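Local coordinates for protein mucin-like protocadherin (Homo sapiens, PDB 6OAE) that probably mediates calcium-dependent adhesion between neighbouring microvilli by pairing with CDHR2, and is present here as the first two cadherin repeats of its own extracellular part, at residues P60-K65 with V88-V93; E16-V21 with V93-P98. All coordinates share one frame; numbering follows the deposited sequence.

Contact 1: P60-K65 with V88-V93; sequences PDYEEK and VSVLDV. With CA (calcium ion), chain C; CA (calcium ion), chain D.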
ATOM      1  N   PRO A  60     -11.714   0.496  -9.707  1.00 22.92           N
ATOM      2  CA  PRO A  60     -11.038   1.462  -8.846  1.00 23.49           C
ATOM      3  C   PRO A  60      -9.654   1.003  -8.379  1.00 22.93           C
ATOM      4  O   PRO A  60      -9.395  -0.212  -8.335  1.00 21.02           O
ATOM      5  CB  PRO A  60     -11.932   1.566  -7.600  1.00 23.53           C
ATOM      6  CG  PRO A  60     -13.240   0.975  -8.020  1.00 24.09           C
ATOM      7  CD  PRO A  60     -12.915  -0.044  -9.079  1.00 23.97           C
ATOM      8  N   ASP A  61      -8.814   1.978  -8.054  1.00 22.73           N
ATOM      9  CA  ASP A  61      -7.445   1.766  -7.527  1.00 23.76           C
ATOM     10  C   ASP A  61      -7.272   2.707  -6.341  1.00 24.72           C
ATOM     11  O   ASP A  61      -7.145   3.916  -6.558  1.00 24.04           O
ATOM     12  CB  ASP A  61      -6.388   1.997  -8.602  1.00 24.52           C
ATOM     13  CG  ASP A  61      -4.950   1.970  -8.093  1.00 24.02           C
ATOM     14  OD1 ASP A  61      -4.747   1.580  -6.946  1.00 25.21           O
ATOM     15  OD2 ASP A  61      -4.072   2.354  -8.855  1.00 24.78           O
ATOM     16  N   TYR A  62      -7.260   2.149  -5.138  1.00 24.42           N
ATOM     17  CA  TYR A  62      -7.128   2.896  -3.866  1.00 25.16           C
ATOM     18  C   TYR A  62      -5.886   3.813  -3.868  1.00 25.62           C
ATOM     19  O   TYR A  62      -5.960   4.912  -3.256  1.00 26.19           O
ATOM     20  CB  TYR A  62      -7.092   1.932  -2.689  1.00 25.59           C
ATOM     21  CG  TYR A  62      -7.064   2.624  -1.360  1.00 26.09           C
ATOM     22  CD1 TYR A  62      -8.241   2.971  -0.720  1.00 26.37           C
ATOM     23  CD2 TYR A  62      -5.865   2.955  -0.750  1.00 27.08           C
ATOM     24  CE1 TYR A  62      -8.236   3.621   0.509  1.00 27.57           C
ATOM     25  CE2 TYR A  62      -5.842   3.604   0.474  1.00 27.18           C
ATOM     26  CZ  TYR A  62      -7.029   3.940   1.103  1.00 29.03           C
ATOM     27  OH  TYR A  62      -7.002   4.580   2.311  1.00 30.85           O
ATOM     28  N   GLU A  63      -4.800   3.406  -4.524  1.00 26.47           N
ATOM     29  CA  GLU A  63      -3.532   4.183  -4.600  1.00 26.81           C
ATOM     30  C   GLU A  63      -3.672   5.381  -5.572  1.00 29.15           C
ATOM     31  O   GLU A  63      -2.883   6.320  -5.453  1.00 27.69           O
ATOM     32  CB  GLU A  63      -2.368   3.263  -4.986  1.00 26.23           C
ATOM     33  CG  GLU A  63      -1.862   2.393  -3.838  1.00 25.82           C
ATOM     34  CD  GLU A  63      -2.766   1.251  -3.375  1.00 25.10           C
ATOM     35  OE1 GLU A  63      -3.165   0.424  -4.221  1.00 25.90           O
ATOM     36  OE2 GLU A  63      -3.066   1.167  -2.170  1.00 24.62           O
ATOM     37  N   GLU A  64      -4.628   5.357  -6.504  1.00 30.42           N
ATOM     38  CA  GLU A  64      -4.870   6.467  -7.468  1.00 30.91           C
ATOM     39  C   GLU A  64      -5.943   7.404  -6.885  1.00 31.31           C
ATOM     40  O   GLU A  64      -5.707   8.629  -6.874  1.00 29.30           O
ATOM     41  CB  GLU A  64      -5.216   5.861  -8.831  1.00 33.36           C
ATOM     42  CG  GLU A  64      -5.515   6.878  -9.927  1.00 36.03           C
ATOM     43  CD  GLU A  64      -6.987   7.152 -10.195  1.00 39.48           C
ATOM     44  OE1 GLU A  64      -7.819   6.214 -10.044  1.00 42.35           O
ATOM     45  OE2 GLU A  64      -7.308   8.305 -10.565  1.00 44.94           O
ATOM     46  N   LYS A  65      -7.077   6.871  -6.408  1.00 29.81           N
ATOM     47  CA  LYS A  65      -8.190   7.699  -5.875  1.00 30.80           C
ATOM     48  C   LYS A  65      -9.098   6.821  -5.015  1.00 30.62           C
ATOM     49  O   LYS A  65      -9.560   5.790  -5.534  1.00 29.66           O
ATOM     50  CB  LYS A  65      -8.938   8.332  -7.053  1.00 32.06           C
ATOM     51  CG  LYS A  65      -9.829   9.515  -6.717  1.00 35.30           C
ATOM     52  CD  LYS A  65     -10.614  10.019  -7.908  1.00 37.17           C
ATOM     53  CE  LYS A  65      -9.757  10.632  -8.999  1.00 39.48           C
ATOM     54  NZ  LYS A  65      -9.199  11.942  -8.586  1.00 41.53           N
ATOM     55  N   VAL A  88     -18.782   6.580  -3.910  1.00 21.84           N
ATOM     56  CA  VAL A  88     -18.149   5.241  -3.858  1.00 21.55           C
ATOM     57  C   VAL A  88     -16.881   5.393  -3.026  1.00 21.22           C
ATOM     58  O   VAL A  88     -15.936   6.060  -3.478  1.00 21.93           O
ATOM     59  CB  VAL A  88     -17.861   4.640  -5.235  1.00 21.40           C
ATOM     60  CG1 VAL A  88     -17.176   3.290  -5.084  1.00 22.07           C
ATOM     61  CG2 VAL A  88     -19.123   4.507  -6.072  1.00 21.96           C
ATOM     62  N   SER A  89     -16.890   4.809  -1.848  1.00 21.31           N
ATOM     63  CA  SER A  89     -15.725   4.703  -0.966  1.00 22.44           C
ATOM     64  C   SER A  89     -14.938   3.466  -1.410  1.00 21.74           C
ATOM     65  O   SER A  89     -15.471   2.357  -1.295  1.00 21.85           O
ATOM     66  CB  SER A  89     -16.153   4.638   0.450  1.00 23.82           C
ATOM     67  OG  SER A  89     -15.026   4.439   1.272  1.00 27.43           O
ATOM     68  N   VAL A  90     -13.715   3.654  -1.903  1.00 22.24           N
ATOM     69  CA  VAL A  90     -12.851   2.548  -2.387  1.00 22.47           C
ATOM     70  C   VAL A  90     -12.065   1.997  -1.193  1.00 24.51           C
ATOM     71  O   VAL A  90     -11.439   2.795  -0.479  1.00 26.13           O
ATOM     72  CB  VAL A  90     -11.914   3.011  -3.509  1.00 22.13           C
ATOM     73  CG1 VAL A  90     -11.058   1.856  -4.004  1.00 21.97           C
ATOM     74  CG2 VAL A  90     -12.686   3.650  -4.652  1.00 22.34           C
ATOM     75  N   LEU A  91     -12.075   0.680  -1.013  1.00 25.44           N
ATOM     76  CA  LEU A  91     -11.421   0.002   0.126  1.00 26.48           C
ATOM     77  C   LEU A  91     -10.057  -0.501  -0.332  1.00 26.19           C
ATOM     78  O   LEU A  91      -9.956  -1.117  -1.423  1.00 22.84           O
ATOM     79  CB  LEU A  91     -12.268  -1.164   0.633  1.00 28.09           C
ATOM     80  CG  LEU A  91     -13.687  -0.820   1.075  1.00 30.88           C
ATOM     81  CD1 LEU A  91     -14.385  -2.062   1.611  1.00 31.06           C
ATOM     82  CD2 LEU A  91     -13.699   0.304   2.103  1.00 31.57           C
ATOM     83  N   ASP A  92      -9.051  -0.257   0.492  1.00 25.89           N
ATOM     84  CA  ASP A  92      -7.663  -0.681   0.202  1.00 26.74           C
ATOM     85  C   ASP A  92      -7.575  -2.205   0.283  1.00 26.67           C
ATOM     86  O   ASP A  92      -8.193  -2.834   1.202  1.00 25.21           O
ATOM     87  CB  ASP A  92      -6.658  -0.008   1.138  1.00 28.30           C
ATOM     88  CG  ASP A  92      -5.232  -0.418   0.821  1.00 29.31           C
ATOM     89  OD1 ASP A  92      -4.893  -0.526  -0.412  1.00 27.82           O
ATOM     90  OD2 ASP A  92      -4.476  -0.678   1.794  1.00 31.74           O
ATOM     91  N   VAL A  93      -6.843  -2.773  -0.659  1.00 25.42           N
ATOM     92  CA  VAL A  93      -6.458  -4.205  -0.737  1.00 26.56           C
ATOM     93  C   VAL A  93      -4.924  -4.238  -0.667  1.00 25.95           C
ATOM     94  O   VAL A  93      -4.271  -3.268  -1.147  1.00 24.90           O
ATOM     95  CB  VAL A  93      -7.019  -4.833  -2.027  1.00 28.05           C
ATOM     96  CG1 VAL A  93      -6.369  -6.175  -2.371  1.00 29.95           C
ATOM     97  CG2 VAL A  93      -8.543  -4.971  -1.956  1.00 29.13           C
TER
HETATM   98 CA    CA C 302      -3.692  -1.217  -2.159  1.00 21.83          CA
HETATM   99 CA    CA D 303      -4.103  -0.572  -6.106  1.00 23.27          CA
HETATM  100  O   HOH W   1      -4.928  -1.197  -8.281  1.00 21.40           O
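Y62 lies with one face of its ring over D92. The methylene CB of D92 sits 3.5 Å from the centroid of the Y62 ring and 9° off the normal, a CH-pi contact centred almost squarely on the face, and the two side chains cross at about a right angle. With CG anti to its backbone N (chi1 -176°), the tyrosine turns its ring to the end of strand 79-91, where the carbonyl O of V90 meets the ring edge 3.2 Å from CD1. Apolar packing continues along the strand at V90: P60 CB rests 3.7 Å from V90 CG2, and V90 CG1 reaches the CB of Y62 more loosely.

The polar half is held by metal. E63, its chain bent at chi2 (71°), swings its carboxylate across to the calcium ion of chain C and binds it with both oxygens; D92 OD1 takes the same ion at 2.2 Å, and V93 supplies its carbonyl O. E63 OE1 also bridges to the calcium of chain D, 2.3 Å away, which D61 OD1 and a water bind too. Within the loop, D61 OD1 accepts from the backbone N of E63, closing an Asx turn that ties these two ligands together. E17, D95 and D131 complete the chain C site.

An alanine at Y62 would probably leave the CB of D92 without its aromatic cover and open a gap beside the metal-binding carboxylate.

D61-Y62-E63 is the DXE calcium motif of cadherin repeats, set against the strand that leads into the linker. E63 OE2 and D92 OD1 stand 3.0 Å apart as neighbouring ligands of one calcium ion, whose charge probably offsets their repulsion, and without calcium the acidic tips would be likely to separate.

Contact 2: E16-V21 with V93-P98; sequences EENTNV and VNDNAP. With CA (calcium ion), chain C; CA (calcium ion), chain D; CA (calcium ion), chain E.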
ATOM      1  N   GLU A  16     -14.282  -2.687  -3.021  1.00 24.16           N
ATOM      2  CA  GLU A  16     -12.857  -3.065  -2.876  1.00 26.02           C
ATOM      3  C   GLU A  16     -12.145  -2.698  -4.169  1.00 23.88           C
ATOM      4  O   GLU A  16     -12.694  -2.969  -5.247  1.00 23.06           O
ATOM      5  CB  GLU A  16     -12.666  -4.553  -2.617  1.00 29.36           C
ATOM      6  CG  GLU A  16     -13.316  -5.008  -1.340  1.00 33.96           C
ATOM      7  CD  GLU A  16     -12.677  -6.233  -0.710  1.00 37.97           C
ATOM      8  OE1 GLU A  16     -11.986  -7.008  -1.426  1.00 40.56           O
ATOM      9  OE2 GLU A  16     -12.869  -6.396   0.491  1.00 43.06           O
ATOM     10  N   GLU A  17     -10.966  -2.100  -4.064  1.00 23.08           N
ATOM     11  CA  GLU A  17     -10.183  -1.754  -5.272  1.00 22.00           C
ATOM     12  C   GLU A  17      -9.939  -3.035  -6.058  1.00 21.06           C
ATOM     13  O   GLU A  17      -9.948  -4.131  -5.445  1.00 20.17           O
ATOM     14  CB  GLU A  17      -8.890  -1.044  -4.924  1.00 21.24           C
ATOM     15  CG  GLU A  17      -7.960  -1.841  -4.038  1.00 21.60           C
ATOM     16  CD  GLU A  17      -6.557  -1.275  -4.010  1.00 22.83           C
ATOM     17  OE1 GLU A  17      -5.856  -1.515  -3.016  1.00 22.21           O
ATOM     18  OE2 GLU A  17      -6.178  -0.610  -4.979  1.00 22.32           O
ATOM     19  N   ASN A  18      -9.777  -2.901  -7.377  1.00 21.59           N
ATOM     20  CA  ASN A  18      -9.527  -4.009  -8.332  1.00 22.45           C
ATOM     21  C   ASN A  18     -10.797  -4.847  -8.545  1.00 22.98           C
ATOM     22  O   ASN A  18     -10.690  -5.851  -9.222  1.00 24.46           O
ATOM     23  CB  ASN A  18      -8.319  -4.859  -7.914  1.00 22.36           C
ATOM     24  CG  ASN A  18      -7.104  -3.990  -7.678  1.00 23.02           C
ATOM     25  OD1 ASN A  18      -6.923  -2.983  -8.362  1.00 23.50           O
ATOM     26  ND2 ASN A  18      -6.278  -4.358  -6.709  1.00 22.73           N
ATOM     27  N   THR A  19     -11.948  -4.448  -8.013  1.00 22.57           N
ATOM     28  CA  THR A  19     -13.240  -5.106  -8.301  1.00 23.56           C
ATOM     29  C   THR A  19     -13.862  -4.482  -9.546  1.00 23.84           C
ATOM     30  O   THR A  19     -13.975  -3.245  -9.595  1.00 22.86           O
ATOM     31  CB  THR A  19     -14.204  -5.034  -7.115  1.00 25.09           C
ATOM     32  OG1 THR A  19     -13.452  -5.520  -6.001  1.00 26.73           O
ATOM     33  CG2 THR A  19     -15.455  -5.851  -7.348  1.00 25.97           C
ATOM     34  N   ASN A  20     -14.247  -5.332 -10.499  1.00 23.65           N
ATOM     35  CA  ASN A  20     -15.004  -4.945 -11.717  1.00 24.81           C
ATOM     36  C   ASN A  20     -16.478  -4.967 -11.324  1.00 23.69           C
ATOM     37  O   ASN A  20     -17.015  -6.060 -11.119  1.00 23.01           O
ATOM     38  CB  ASN A  20     -14.636  -5.875 -12.875  1.00 27.11           C
ATOM     39  CG  ASN A  20     -15.488  -5.730 -14.112  1.00 30.95           C
ATOM     40  OD1 ASN A  20     -16.555  -5.098 -14.084  1.00 36.44           O
ATOM     41  ND2 ASN A  20     -15.048  -6.342 -15.201  1.00 32.02           N
ATOM     42  N   VAL A  21     -17.116  -3.810 -11.166  1.00 22.56           N
ATOM     43  CA  VAL A  21     -18.583  -3.774 -10.939  1.00 22.55           C
ATOM     44  C   VAL A  21     -19.246  -3.397 -12.262  1.00 22.58           C
ATOM     45  O   VAL A  21     -19.210  -2.215 -12.642  1.00 21.62           O
ATOM     46  CB  VAL A  21     -18.976  -2.831  -9.796  1.00 22.62           C
ATOM     47  CG1 VAL A  21     -20.472  -2.881  -9.586  1.00 22.80           C
ATOM     48  CG2 VAL A  21     -18.234  -3.180  -8.507  1.00 22.73           C
ATOM     49  N   VAL A  93      -6.843  -2.773  -0.659  1.00 25.42           N
ATOM     50  CA  VAL A  93      -6.458  -4.205  -0.737  1.00 26.56           C
ATOM     51  C   VAL A  93      -4.924  -4.238  -0.667  1.00 25.95           C
ATOM     52  O   VAL A  93      -4.271  -3.268  -1.147  1.00 24.90           O
ATOM     53  CB  VAL A  93      -7.019  -4.833  -2.027  1.00 28.05           C
ATOM     54  CG1 VAL A  93      -6.369  -6.175  -2.371  1.00 29.95           C
ATOM     55  CG2 VAL A  93      -8.543  -4.971  -1.956  1.00 29.13           C
ATOM     56  N   ASN A  94      -4.361  -5.288  -0.082  1.00 25.94           N
ATOM     57  CA  ASN A  94      -2.893  -5.513  -0.094  1.00 26.01           C
ATOM     58  C   ASN A  94      -2.537  -6.003  -1.499  1.00 25.21           C
ATOM     59  O   ASN A  94      -2.458  -7.233  -1.707  1.00 23.73           O
ATOM     60  CB  ASN A  94      -2.469  -6.462   1.044  1.00 26.95           C
ATOM     61  CG  ASN A  94      -0.974  -6.692   1.059  1.00 27.04           C
ATOM     62  OD1 ASN A  94      -0.251  -5.998   0.354  1.00 25.03           O
ATOM     63  ND2 ASN A  94      -0.511  -7.659   1.844  1.00 27.91           N
ATOM     64  N   ASP A  95      -2.360  -5.082  -2.452  1.00 24.55           N
ATOM     65  CA  ASP A  95      -2.168  -5.409  -3.889  1.00 25.55           C
ATOM     66  C   ASP A  95      -0.774  -4.980  -4.387  1.00 25.71           C
ATOM     67  O   ASP A  95      -0.517  -5.130  -5.607  1.00 26.48           O
ATOM     68  CB  ASP A  95      -3.301  -4.818  -4.748  1.00 24.54           C
ATOM     69  CG  ASP A  95      -3.434  -3.307  -4.764  1.00 24.05           C
ATOM     70  OD1 ASP A  95      -2.991  -2.657  -3.800  1.00 24.76           O
ATOM     71  OD2 ASP A  95      -4.016  -2.761  -5.765  1.00 23.31           O
ATOM     72  N   ASN A  96       0.096  -4.489  -3.496  1.00 25.52           N
ATOM     73  CA  ASN A  96       1.471  -4.034  -3.810  1.00 24.45           C
ATOM     74  C   ASN A  96       2.460  -4.807  -2.938  1.00 25.31           C
ATOM     75  O   ASN A  96       2.146  -5.082  -1.758  1.00 23.87           O
ATOM     76  CB  ASN A  96       1.613  -2.519  -3.633  1.00 24.04           C
ATOM     77  CG  ASN A  96       0.823  -1.757  -4.681  1.00 24.71           C
ATOM     78  OD1 ASN A  96       1.300  -1.545  -5.790  1.00 26.52           O
ATOM     79  ND2 ASN A  96      -0.379  -1.346  -4.342  1.00 23.57           N
ATOM     80  N   ALA A  97       3.606  -5.173  -3.513  1.00 24.85           N
ATOM     81  CA  ALA A  97       4.689  -5.892  -2.804  1.00 24.42           C
ATOM     82  C   ALA A  97       5.671  -4.857  -2.263  1.00 25.38           C
ATOM     83  O   ALA A  97       5.879  -3.801  -2.874  1.00 24.92           O
ATOM     84  CB  ALA A  97       5.360  -6.889  -3.720  1.00 24.10           C
ATOM     85  N   PRO A  98       6.288  -5.094  -1.085  1.00 24.81           N
ATOM     86  CA  PRO A  98       7.348  -4.212  -0.616  1.00 25.47           C
ATOM     87  C   PRO A  98       8.555  -4.437  -1.531  1.00 25.79           C
ATOM     88  O   PRO A  98       8.733  -5.522  -2.055  1.00 25.56           O
ATOM     89  CB  PRO A  98       7.592  -4.637   0.843  1.00 25.84           C
ATOM     90  CG  PRO A  98       7.131  -6.091   0.881  1.00 25.23           C
ATOM     91  CD  PRO A  98       6.017  -6.188  -0.147  1.00 25.45           C
TER
HETATM   92 CA    CA C 302      -3.692  -1.217  -2.159  1.00 21.83          CA
HETATM   93 CA    CA D 303      -4.103  -0.572  -6.106  1.00 23.27          CA
HETATM   94 CA    CA E 304       1.535  -4.449   0.352  1.00 23.42          CA
HETATM   95  O   HOH W   1      -4.928  -1.197  -8.281  1.00 21.40           O
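E17 and D95 both place CG between the backbone N and the carbonyl carbon, with chi1 of 59° and 63°; E17 then runs extended, and the two carboxylates meet tip to tip, their planes steeply inclined. They share two calcium ions. E17 OE1 and D95 OD1 bind the ion of chain C, joined by the carbonyl O of V93, while E17 OE2 and D95 OD2 bind that of chain D, the latter at 2.2 Å. E17 OE1 has a second task: its anti lone pair receives the backbone N-H of V93 at 2.8 Å, nearly straight at 164°.

These residues belong to the calcium-binding linker between successive cadherin repeats, with E17 as the glutamate after the first strand and V93-N96 as the last four residues of the DXNDN linker motif that D92 begins. N94 OD1 and the carbonyl O of N96 bind a third calcium, that of chain E, which D129, D131, D134 and D183 complete from the second repeat.

N18 follows E17 in a type II beta turn from E16 to T19. Its ND2 gives a hydrogen bond to D95 OD2, 2.9 Å away and above the carboxylate plane, while its OD1 accepts from the water on the calcium of chain D.

Overall arrangement
From the N terminus, strand 12-16 runs out into 16-21, the first half of contact 2. The chain then passes through the first repeat to 60-65, between strands 53-56 and 67-76, and returns along strand 79-91 to 88-93, closing the shorter loop of contact 1. Only beyond it does 93-98 close the long loop of contact 2, so contact 1 is nested inside, and V93 belongs to both. Their centres lie about 8 Å apart, joined directly by a probable hydrogen bond from N18 N to P60 O and through two shared calcium ions. Together they gather one end of the first repeat, from which 93-98 continues toward strand 104-110 of the second.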